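Local structure of calcium-regulated actin-bundling protein (Dictyostelium discoideum, 4X3N) at residues 106-111 with 126-130. The protein binds and bundles actin filaments, binds calcium, and may contribute to the structure and reorganization of filopodia and pseudopodia during cell movement. Residues are numbered along the deposited sequence; the frame is centred on the assembly and turned at random.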
loop_
_atom_site.group_PDB
_atom_site.type_symbol
_atom_site.label_atom_id
_atom_site.label_comp_id
_atom_site.label_asym_id
_atom_site.label_seq_id
_atom_site.Cartn_x
_atom_site.Cartn_y
_atom_site.Cartn_z
ATOM N N LEU A 106 3.076 -21.766 7.543
ATOM C CA LEU A 106 2.988 -23.041 6.891
ATOM C C LEU A 106 3.984 -24.044 7.427
ATOM O O LEU A 106 3.649 -25.211 7.663
ATOM C CB LEU A 106 3.288 -22.931 5.408
ATOM C CG LEU A 106 2.157 -22.625 4.442
ATOM C CD1 LEU A 106 2.696 -22.618 3.026
ATOM C CD2 LEU A 106 0.946 -23.573 4.588
ATOM N N CYS A 107 5.207 -23.585 7.576
ATOM C CA CYS A 107 6.293 -24.411 8.046
ATOM C C CYS A 107 6.049 -24.783 9.492
ATOM O O CYS A 107 6.288 -25.907 9.862
ATOM C CB CYS A 107 7.634 -23.676 7.926
ATOM S SG CYS A 107 8.226 -23.371 6.243
ATOM N N LYS A 108 5.526 -23.867 10.282
ATOM C CA LYS A 108 5.312 -24.163 11.692
ATOM C C LYS A 108 4.214 -25.213 11.826
ATOM O O LYS A 108 4.329 -26.166 12.608
ATOM C CB LYS A 108 4.944 -22.915 12.474
ATOM C CG LYS A 108 5.037 -23.085 13.986
ATOM C CD LYS A 108 4.941 -21.754 14.732
ATOM C CE LYS A 108 3.517 -21.220 14.718
ATOM N NZ LYS A 108 3.124 -20.563 16.007
ATOM N N PHE A 109 3.160 -25.046 11.039
ATOM C CA PHE A 109 2.055 -25.984 11.060
ATOM C C PHE A 109 2.531 -27.391 10.729
ATOM O O PHE A 109 2.306 -28.312 11.483
ATOM C CB PHE A 109 0.969 -25.573 10.104
ATOM C CG PHE A 109 -0.171 -26.550 10.053
ATOM C CD1 PHE A 109 -0.087 -27.695 9.279
ATOM C CD2 PHE A 109 -1.329 -26.328 10.794
ATOM C CE1 PHE A 109 -1.127 -28.594 9.251
ATOM C CE2 PHE A 109 -2.396 -27.207 10.729
ATOM C CZ PHE A 109 -2.285 -28.339 9.961
ATOM N N CYS A 110 3.242 -27.517 9.623
ATOM C CA CYS A 110 3.719 -28.810 9.116
ATOM C C CYS A 110 4.804 -29.466 9.970
ATOM O O CYS A 110 5.057 -30.680 9.818
ATOM C CB CYS A 110 4.290 -28.621 7.711
ATOM S SG CYS A 110 3.017 -28.285 6.467
ATOM N N GLU A 111 5.501 -28.651 10.765
ATOM C CA GLU A 111 6.588 -29.127 11.654
ATOM C C GLU A 111 6.080 -29.563 13.014
ATOM O O GLU A 111 6.793 -30.240 13.742
ATOM C CB GLU A 111 7.644 -28.034 11.877
ATOM C CG GLU A 111 8.784 -28.115 10.867
ATOM C CD GLU A 111 9.473 -26.774 10.584
ATOM O OE1 GLU A 111 9.385 -25.822 11.403
ATOM O OE2 GLU A 111 10.101 -26.668 9.515
ATOM N N GLN A 126 4.937 -30.274 1.082
ATOM C CA GLN A 126 5.555 -29.721 2.262
ATOM C C GLN A 126 6.308 -28.471 1.877
ATOM O O GLN A 126 7.035 -28.494 0.905
ATOM C CB GLN A 126 6.567 -30.703 2.909
ATOM C CG GLN A 126 5.881 -31.897 3.592
ATOM C CD GLN A 126 4.649 -31.508 4.362
ATOM O OE1 GLN A 126 4.727 -30.947 5.471
ATOM N NE2 GLN A 126 3.483 -31.867 3.815
ATOM N N PRO A 127 6.181 -27.403 2.667
ATOM C CA PRO A 127 6.971 -26.182 2.414
ATOM C C PRO A 127 8.424 -26.385 2.836
ATOM O O PRO A 127 8.749 -27.425 3.373
ATOM C CB PRO A 127 6.331 -25.154 3.297
ATOM C CG PRO A 127 5.695 -25.953 4.403
ATOM C CD PRO A 127 5.320 -27.286 3.857
ATOM N N GLN A 128 9.252 -25.389 2.594
ATOM C CA GLN A 128 10.663 -25.430 2.965
ATOM C C GLN A 128 10.958 -24.263 3.874
ATOM O O GLN A 128 10.567 -23.118 3.619
ATOM C CB GLN A 128 11.528 -25.395 1.705
ATOM C CG GLN A 128 13.008 -25.073 1.933
ATOM C CD GLN A 128 13.753 -24.828 0.617
ATOM O OE1 GLN A 128 13.247 -24.164 -0.320
ATOM N NE2 GLN A 128 14.963 -25.368 0.527
ATOM N N MET A 129 11.673 -24.543 4.943
ATOM C CA MET A 129 11.990 -23.497 5.903
ATOM C C MET A 129 13.094 -22.663 5.264
ATOM O O MET A 129 13.979 -23.199 4.614
ATOM C CB MET A 129 12.463 -24.091 7.244
ATOM C CG MET A 129 12.520 -23.076 8.369
ATOM S SD MET A 129 10.882 -22.711 9.057
ATOM C CE MET A 129 10.489 -21.016 8.541
ATOM N N LEU A 130 13.037 -21.357 5.442
ATOM C CA LEU A 130 14.072 -20.498 4.928
ATOM C C LEU A 130 14.230 -19.315 5.820
ATOM O O LEU A 130 13.233 -18.843 6.402
ATOM C CB LEU A 130 13.665 -19.973 3.562
ATOM C CG LEU A 130 13.525 -20.893 2.388
ATOM C CD1 LEU A 130 13.024 -20.031 1.251
ATOM C CD2 LEU A 130 14.875 -21.526 2.051
#
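Residues 126-130, an extended loop segment, pass beside the last turn and a half of helix 96-111, bringing the CA atoms of Cys107 and Pro127 to 5.9 Å. No hydrogen bond joins the two segments; they meet through sulfur, a proline ring and aliphatic carbons, with carbonyl, amide and carboxylate oxygens close to the sulfurs. The Pro127 ring points at the helix and is touched by three of its residues. Pro127 CD lies 3.6 Å from Cys110 SG, Pro127 CB packs against Cys107 SG, and Pro127 CG sits 4.0 Å from Leu106 CB. Both cysteines hold SG beside their own backbone N (chi1 near -70°), and the three-residue step along the helix carries the two sulfurs to different atoms of the ring. Cys110 also receives the side-chain amide of Gln126: OE1 comes 3.3 Å from Cys110 CB and equally close to its SG. The Gln126 chain bends at chi2 (-41°), bringing OE1 to the Cys110 side chain, while NE2 is hydrogen-bonded to Tyr122 O, a bond that helps fix the amide's rotation. Farther along, Cys107 SG lies 3.5 Å from Gln128 O, a carbonyl that accepts a hydrogen bond from Arg135. Met129 folds its thioether across Cys107, with Met129 SD 3.6 Å from Cys107 CB and the methyl CE also touching. At the exposed margin the Glu111 side chain crosses that of Met129 at about a right angle, its OE2 4.1 Å from Met129 SD. Phe63 of helix 61-79 touches both Cys110 and Gln126. This is a helix-to-loop packing within the helical region that carries the calcium site: the linker between helices 116-121 and 132-143 lies along the end of helix 96-111, just ahead of the helix that leads into the EF-hand-like calcium loop beginning at Asp144.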